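Local coordinates for Nrps/pks (Streptomyces albus, PDB 4OPE), which probably catalyses decarboxylative chain elongation as a ketosynthase domain of an AT-less hybrid NRPS/PKS that takes part in oxazolomycin biosynthesis, at residues D7-P19 against A240-A254. Sequence-based numbering, arbitrary orientation.
Sequences DEIVIVGVAGRYP and AEGSGAVLLKRRSAA
V10 to R17 run antiparallel to S243–K249 as neighbouring strands of the thiolase fold, inside its N-terminal half. The ladder is framed by two-way backbone bonds: V10 with K249, A15 with A245 and R17 with S243. V12 and G13 together face L247 in a beta bulge: V12 gives its N-H to L247 O (2.8 Å), and the pairing shifts by one residue between I11–L248 and V14–V246.

Apolar side chains pack on both faces over the middle of the pair. On one, I11 CG1 lies alongside L248 CD2 (3.6 Å) and V14 CG2 meets V246 CG1 (4.0 Å); helices 178-192 and 356-370 cover this side. On the other, helix 93-108 packs over A245 and L247. V12 CG1 and V10 CG2 both rest on A254 CB, the latter at 3.9 Å.

Y18, its CG turned beside the backbone N (chi1 -58°), lays its ring obliquely along the glycines G242 and G244, with OH 3.7 Å from G244 CA. An alanine here would remove the ring and probably open a gap over that glycine backbone.

At the far end strand 242-250 passes through R250, at the N-cap position, into a helix, and polar groups take over. R251 N bonds E8 O (2.8 Å), while S252 N reaches D7 OD1 in a long bond, doubtful because D7 is poorly ordered. E8 and R251 are both poorly ordered too; E8 OE1 and R251 NH1 form a salt bridge (2.6 Å) whose hydrogen bond is weak, carboxylate and guanidinium planes 36° apart.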
ATOM      1  N   ASP A   7     -18.725 -16.673   8.438  1.00 96.72           N
ATOM      2  CA  ASP A   7     -17.423 -17.309   8.672  1.00 85.40           C
ATOM      3  C   ASP A   7     -16.370 -16.219   9.031  1.00 82.46           C
ATOM      4  O   ASP A   7     -16.125 -15.229   8.314  1.00 73.86           O
ATOM      5  CB  ASP A   7     -16.974 -18.188   7.496  1.00 81.05           C
ATOM      6  CG  ASP A   7     -15.981 -19.295   7.925  1.00 82.58           C
ATOM      7  OD1 ASP A   7     -15.538 -19.306   9.099  1.00 75.02           O
ATOM      8  OD2 ASP A   7     -15.641 -20.172   7.084  1.00 81.07           O
ATOM      9  N   GLU A   8     -15.765 -16.413  10.186  1.00 74.94           N
ATOM     10  CA  GLU A   8     -14.942 -15.404  10.766  1.00 68.70           C
ATOM     11  C   GLU A   8     -13.537 -15.604  10.222  1.00 60.94           C
ATOM     12  O   GLU A   8     -13.181 -16.691   9.764  1.00 61.56           O
ATOM     13  CB  GLU A   8     -14.966 -15.544  12.290  1.00 75.55           C
ATOM     14  CG  GLU A   8     -16.344 -15.864  12.887  1.00 83.87           C
ATOM     15  CD  GLU A   8     -16.318 -15.895  14.409  1.00 87.84           C
ATOM     16  OE1 GLU A   8     -15.790 -16.898  14.958  1.00 80.15           O
ATOM     17  OE2 GLU A   8     -16.816 -14.916  15.042  1.00 85.13           O
ATOM     18  N   ILE A   9     -12.738 -14.553  10.285  1.00 49.72           N
ATOM     19  CA  ILE A   9     -11.354 -14.686  10.034  1.00 42.31           C
ATOM     20  C   ILE A   9     -10.675 -14.920  11.350  1.00 40.60           C
ATOM     21  O   ILE A   9     -11.067 -14.309  12.338  1.00 42.75           O
ATOM     22  CB  ILE A   9     -10.792 -13.406   9.486  1.00 41.11           C
ATOM     23  CG1 ILE A   9     -11.539 -13.011   8.220  1.00 42.25           C
ATOM     24  CG2 ILE A   9      -9.309 -13.573   9.206  1.00 40.14           C
ATOM     25  CD1 ILE A   9     -11.537 -14.079   7.174  1.00 44.72           C
ATOM     26  N   VAL A  10      -9.643 -15.775  11.355  1.00 37.52           N
ATOM     27  CA  VAL A  10      -8.821 -16.022  12.533  1.00 35.19           C
ATOM     28  C   VAL A  10      -7.345 -15.941  12.212  1.00 32.91           C
ATOM     29  O   VAL A  10      -6.942 -16.035  11.060  1.00 31.51           O
ATOM     30  CB  VAL A  10      -9.074 -17.407  13.120  1.00 37.82           C
ATOM     31  CG1 VAL A  10     -10.538 -17.546  13.547  1.00 39.16           C
ATOM     32  CG2 VAL A  10      -8.685 -18.509  12.131  1.00 39.36           C
ATOM     33  N   ILE A  11      -6.559 -15.729  13.253  1.00 31.31           N
ATOM     34  CA  ILE A  11      -5.142 -15.676  13.156  1.00 31.30           C
ATOM     35  C   ILE A  11      -4.619 -17.028  13.630  1.00 31.66           C
ATOM     36  O   ILE A  11      -4.874 -17.463  14.751  1.00 33.16           O
ATOM     37  CB  ILE A  11      -4.551 -14.605  14.098  1.00 31.42           C
ATOM     38  CG1 ILE A  11      -4.894 -13.200  13.620  1.00 30.69           C
ATOM     39  CG2 ILE A  11      -3.019 -14.745  14.243  1.00 31.41           C
ATOM     40  CD1 ILE A  11      -4.468 -12.137  14.613  1.00 29.56           C
ATOM     41  N   VAL A  12      -3.806 -17.657  12.810  1.00 31.50           N
ATOM     42  CA  VAL A  12      -3.308 -18.959  13.163  1.00 31.81           C
ATOM     43  C   VAL A  12      -1.810 -19.021  13.303  1.00 31.16           C
ATOM     44  O   VAL A  12      -1.281 -20.074  13.438  1.00 31.65           O
ATOM     45  CB  VAL A  12      -3.722 -20.000  12.125  1.00 31.57           C
ATOM     46  CG1 VAL A  12      -5.220 -19.982  11.936  1.00 32.39           C
ATOM     47  CG2 VAL A  12      -2.994 -19.776  10.797  1.00 32.13           C
ATOM     48  N   GLY A  13      -1.110 -17.911  13.235  1.00 31.79           N
ATOM     49  CA  GLY A  13       0.333 -17.931  13.567  1.00 30.59           C
ATOM     50  C   GLY A  13       0.850 -16.520  13.627  1.00 28.25           C
ATOM     51  O   GLY A  13       0.270 -15.639  13.058  1.00 27.88           O
ATOM     52  N   VAL A  14       1.951 -16.318  14.300  1.00 28.48           N
ATOM     53  CA  VAL A  14       2.545 -14.982  14.397  1.00 28.66           C
ATOM     54  C   VAL A  14       4.034 -15.121  14.548  1.00 27.63           C
ATOM     55  O   VAL A  14       4.515 -16.092  15.130  1.00 28.99           O
ATOM     56  CB  VAL A  14       1.941 -14.175  15.601  1.00 29.58           C
ATOM     57  CG1 VAL A  14       2.004 -14.974  16.925  1.00 28.16           C
ATOM     58  CG2 VAL A  14       2.565 -12.781  15.749  1.00 29.05           C
ATOM     59  N   ALA A  15       4.753 -14.131  14.067  1.00 26.83           N
ATOM     60  CA  ALA A  15       6.183 -14.084  14.213  1.00 27.62           C
ATOM     61  C   ALA A  15       6.684 -12.650  14.162  1.00 28.00           C
ATOM     62  O   ALA A  15       6.016 -11.778  13.622  1.00 31.78           O
ATOM     63  CB  ALA A  15       6.808 -14.920  13.122  1.00 28.10           C
ATOM     64  N   GLY A  16       7.842 -12.395  14.745  1.00 28.48           N
ATOM     65  CA  GLY A  16       8.352 -11.040  14.886  1.00 28.97           C
ATOM     66  C   GLY A  16       9.714 -10.893  15.540  1.00 30.46           C
ATOM     67  O   GLY A  16      10.123 -11.739  16.312  1.00 30.81           O
ATOM     68  N   ARG A  17      10.434  -9.827  15.202  1.00 32.54           N
ATOM     69  CA  ARG A  17      11.585  -9.394  15.976  1.00 35.14           C
ATOM     70  C   ARG A  17      11.348  -7.980  16.392  1.00 34.51           C
ATOM     71  O   ARG A  17      10.922  -7.173  15.589  1.00 33.52           O
ATOM     72  CB  ARG A  17      12.839  -9.407  15.142  1.00 37.77           C
ATOM     73  CG  ARG A  17      13.148 -10.762  14.577  1.00 40.58           C
ATOM     74  CD  ARG A  17      14.176 -10.682  13.471  1.00 42.94           C
ATOM     75  NE  ARG A  17      15.450 -10.203  13.996  1.00 45.71           N
ATOM     76  CZ  ARG A  17      16.492  -9.891  13.237  1.00 47.48           C
ATOM     77  NH1 ARG A  17      16.419 -10.006  11.920  1.00 48.38           N
ATOM     78  NH2 ARG A  17      17.603  -9.443  13.799  1.00 50.57           N
ATOM     79  N   TYR A  18      11.670  -7.685  17.635  1.00 34.85           N
ATOM     80  CA  TYR A  18      11.536  -6.352  18.188  1.00 34.22           C
ATOM     81  C   TYR A  18      12.797  -6.047  19.012  1.00 36.50           C
ATOM     82  O   TYR A  18      13.675  -6.915  19.145  1.00 37.52           O
ATOM     83  CB  TYR A  18      10.253  -6.298  19.007  1.00 33.01           C
ATOM     84  CG  TYR A  18       9.063  -6.639  18.152  1.00 32.30           C
ATOM     85  CD1 TYR A  18       8.606  -5.761  17.185  1.00 32.19           C
ATOM     86  CD2 TYR A  18       8.426  -7.851  18.260  1.00 32.74           C
ATOM     87  CE1 TYR A  18       7.530  -6.066  16.377  1.00 31.50           C
ATOM     88  CE2 TYR A  18       7.337  -8.175  17.450  1.00 32.24           C
ATOM     89  CZ  TYR A  18       6.899  -7.273  16.499  1.00 31.31           C
ATOM     90  OH  TYR A  18       5.827  -7.575  15.696  1.00 29.59           O
ATOM     91  N   PRO A  19      12.923  -4.811  19.526  1.00 35.93           N
ATOM     92  CA  PRO A  19      14.101  -4.453  20.267  1.00 36.08           C
ATOM     93  C   PRO A  19      14.369  -5.405  21.421  1.00 38.13           C
ATOM     94  O   PRO A  19      13.479  -5.623  22.255  1.00 37.60           O
ATOM     95  CB  PRO A  19      13.764  -3.073  20.769  1.00 36.40           C
ATOM     96  CG  PRO A  19      12.968  -2.512  19.663  1.00 35.59           C
ATOM     97  CD  PRO A  19      12.081  -3.640  19.277  1.00 35.57           C
ATOM     98  N   ALA A 240      11.574   2.998  16.940  1.00 33.53           N
ATOM     99  CA  ALA A 240      12.007   1.651  17.161  1.00 34.42           C
ATOM    100  C   ALA A 240      11.892   0.810  15.903  1.00 34.13           C
ATOM    101  O   ALA A 240      11.094   1.127  15.008  1.00 32.41           O
ATOM    102  CB  ALA A 240      11.188   1.036  18.255  1.00 35.03           C
ATOM    103  N   GLU A 241      12.695  -0.252  15.861  1.00 33.23           N
ATOM    104  CA  GLU A 241      12.750  -1.133  14.724  1.00 33.23           C
ATOM    105  C   GLU A 241      11.913  -2.413  14.968  1.00 33.01           C
ATOM    106  O   GLU A 241      11.646  -2.810  16.094  1.00 31.79           O
ATOM    107  CB  GLU A 241      14.180  -1.507  14.478  1.00 34.58           C
ATOM    108  CG  GLU A 241      15.047  -0.369  13.989  1.00 35.74           C
ATOM    109  CD  GLU A 241      16.486  -0.810  13.711  1.00 35.93           C
ATOM    110  OE1 GLU A 241      17.097  -0.365  12.721  1.00 38.23           O
ATOM    111  OE2 GLU A 241      17.022  -1.619  14.475  1.00 37.05           O
ATOM    112  N   GLY A 242      11.445  -3.022  13.904  1.00 31.99           N
ATOM    113  CA  GLY A 242      10.707  -4.250  14.059  1.00 31.77           C
ATOM    114  C   GLY A 242      10.231  -4.869  12.764  1.00 30.69           C
ATOM    115  O   GLY A 242      10.124  -4.215  11.737  1.00 31.67           O
ATOM    116  N   SER A 243       9.916  -6.141  12.852  1.00 30.43           N
ATOM    117  CA  SER A 243       9.358  -6.898  11.756  1.00 31.13           C
ATOM    118  C   SER A 243       8.335  -7.842  12.371  1.00 32.33           C
ATOM    119  O   SER A 243       8.622  -8.482  13.413  1.00 32.54           O
ATOM    120  CB  SER A 243      10.450  -7.746  11.127  1.00 31.67           C
ATOM    121  OG  SER A 243      10.059  -8.227   9.868  1.00 33.75           O
ATOM    122  N   GLY A 244       7.150  -7.936  11.750  1.00 29.11           N
ATOM    123  CA  GLY A 244       6.172  -8.825  12.248  1.00 26.95           C
ATOM    124  C   GLY A 244       5.159  -9.223  11.235  1.00 26.97           C
ATOM    125  O   GLY A 244       4.883  -8.495  10.303  1.00 25.58           O
ATOM    126  N   ALA A 245       4.580 -10.408  11.436  1.00 27.08           N
ATOM    127  CA  ALA A 245       3.547 -10.880  10.546  1.00 26.70           C
ATOM    128  C   ALA A 245       2.650 -11.879  11.254  1.00 27.21           C
ATOM    129  O   ALA A 245       3.089 -12.598  12.152  1.00 25.88           O
ATOM    130  CB  ALA A 245       4.195 -11.522   9.336  1.00 27.49           C
ATOM    131  N   VAL A 246       1.397 -11.909  10.827  1.00 27.06           N
ATOM    132  CA  VAL A 246       0.460 -12.880  11.281  1.00 28.09           C
ATOM    133  C   VAL A 246      -0.072 -13.612  10.063  1.00 29.73           C
ATOM    134  O   VAL A 246      -0.012 -13.117   8.913  1.00 28.74           O
ATOM    135  CB  VAL A 246      -0.725 -12.217  12.008  1.00 28.98           C
ATOM    136  CG1 VAL A 246      -0.276 -11.553  13.292  1.00 29.72           C
ATOM    137  CG2 VAL A 246      -1.425 -11.194  11.138  1.00 28.33           C
ATOM    138  N   LEU A 247      -0.650 -14.783  10.302  1.00 31.39           N
ATOM    139  CA  LEU A 247      -1.191 -15.601   9.189  1.00 30.32           C
ATOM    140  C   LEU A 247      -2.662 -15.777   9.412  1.00 30.62           C
ATOM    141  O   LEU A 247      -3.080 -16.171  10.499  1.00 29.85           O
ATOM    142  CB  LEU A 247      -0.489 -16.966   9.093  1.00 29.61           C
ATOM    143  CG  LEU A 247      -0.876 -17.792   7.840  1.00 29.86           C
ATOM    144  CD1 LEU A 247      -0.362 -17.165   6.582  1.00 30.15           C
ATOM    145  CD2 LEU A 247      -0.308 -19.175   7.910  1.00 30.46           C
ATOM    146  N   LEU A 248      -3.429 -15.479   8.374  1.00 32.22           N
ATOM    147  CA  LEU A 248      -4.881 -15.382   8.466  1.00 35.17           C
ATOM    148  C   LEU A 248      -5.612 -16.437   7.628  1.00 37.09           C
ATOM    149  O   LEU A 248      -5.109 -16.894   6.598  1.00 39.32           O
ATOM    150  CB  LEU A 248      -5.305 -13.995   8.021  1.00 36.27           C
ATOM    151  CG  LEU A 248      -4.649 -12.837   8.782  1.00 36.51           C
ATOM    152  CD1 LEU A 248      -4.729 -11.548   7.977  1.00 36.60           C
ATOM    153  CD2 LEU A 248      -5.322 -12.651  10.128  1.00 37.95           C
ATOM    154  N   LYS A 249      -6.801 -16.803   8.084  1.00 37.81           N
ATOM    155  CA  LYS A 249      -7.547 -17.967   7.576  1.00 40.41           C
ATOM    156  C   LYS A 249      -9.016 -17.803   7.963  1.00 41.08           C
ATOM    157  O   LYS A 249      -9.301 -17.202   8.992  1.00 39.07           O
ATOM    158  CB  LYS A 249      -7.054 -19.218   8.295  1.00 44.02           C
ATOM    159  CG  LYS A 249      -6.695 -20.427   7.461  1.00 46.66           C
ATOM    160  CD  LYS A 249      -5.560 -21.174   8.124  1.00 49.06           C
ATOM    161  CE  LYS A 249      -4.972 -22.276   7.242  1.00 54.47           C
ATOM    162  NZ  LYS A 249      -3.500 -22.440   7.508  1.00 54.92           N
ATOM    163  N   ARG A 250      -9.936 -18.355   7.180  1.00 43.23           N
ATOM    164  CA  ARG A 250     -11.313 -18.544   7.642  1.00 45.21           C
ATOM    165  C   ARG A 250     -11.367 -19.534   8.783  1.00 48.02           C
ATOM    166  O   ARG A 250     -10.653 -20.547   8.744  1.00 49.02           O
ATOM    167  CB  ARG A 250     -12.191 -19.066   6.530  1.00 46.05           C
ATOM    168  CG  ARG A 250     -12.559 -18.003   5.538  1.00 49.64           C
ATOM    169  CD  ARG A 250     -13.536 -18.554   4.551  1.00 54.89           C
ATOM    170  NE  ARG A 250     -13.738 -17.703   3.386  1.00 58.46           N
ATOM    171  CZ  ARG A 250     -14.540 -16.639   3.362  1.00 61.59           C
ATOM    172  NH1 ARG A 250     -15.194 -16.240   4.463  1.00 58.56           N
ATOM    173  NH2 ARG A 250     -14.672 -15.962   2.223  1.00 63.77           N
ATOM    174  N   ARG A 251     -12.206 -19.265   9.796  1.00 51.35           N
ATOM    175  CA  ARG A 251     -12.322 -20.200  10.927  1.00 56.81           C
ATOM    176  C   ARG A 251     -12.545 -21.641  10.465  1.00 56.21           C
ATOM    177  O   ARG A 251     -11.869 -22.558  10.939  1.00 54.26           O
ATOM    178  CB  ARG A 251     -13.448 -19.839  11.890  1.00 62.31           C
ATOM    179  CG  ARG A 251     -13.202 -20.454  13.271  1.00 67.92           C
ATOM    180  CD  ARG A 251     -14.445 -20.824  14.067  1.00 77.98           C
ATOM    181  NE  ARG A 251     -14.938 -19.778  14.978  1.00 87.11           N
ATOM    182  CZ  ARG A 251     -14.396 -19.436  16.161  1.00 89.69           C
ATOM    183  NH1 ARG A 251     -14.993 -18.479  16.873  1.00 83.03           N
ATOM    184  NH2 ARG A 251     -13.264 -20.007  16.639  1.00 86.74           N
ATOM    185  N   SER A 252     -13.476 -21.819   9.527  1.00 52.76           N
ATOM    186  CA  SER A 252     -13.778 -23.126   8.989  1.00 52.04           C
ATOM    187  C   SER A 252     -12.532 -23.800   8.441  1.00 51.64           C
ATOM    188  O   SER A 252     -12.328 -24.991   8.649  1.00 59.02           O
ATOM    189  CB  SER A 252     -14.836 -23.033   7.900  1.00 52.85           C
ATOM    190  OG  SER A 252     -14.479 -22.078   6.916  1.00 55.72           O
ATOM    191  N   ALA A 253     -11.670 -23.072   7.758  1.00 47.66           N
ATOM    192  CA  ALA A 253     -10.492 -23.733   7.233  1.00 46.34           C
ATOM    193  C   ALA A 253      -9.521 -24.092   8.348  1.00 46.44           C
ATOM    194  O   ALA A 253      -8.919 -25.148   8.302  1.00 46.50           O
ATOM    195  CB  ALA A 253      -9.833 -22.917   6.141  1.00 45.08           C
ATOM    196  N   ALA A 254      -9.386 -23.236   9.356  1.00 47.01           N
ATOM    197  CA  ALA A 254      -8.517 -23.536  10.482  1.00 47.74           C
ATOM    198  C   ALA A 254      -8.992 -24.740  11.278  1.00 51.50           C
ATOM    199  O   ALA A 254      -8.190 -25.557  11.710  1.00 50.09           O
ATOM    200  CB  ALA A 254      -8.446 -22.342  11.409  1.00 49.77           C
TER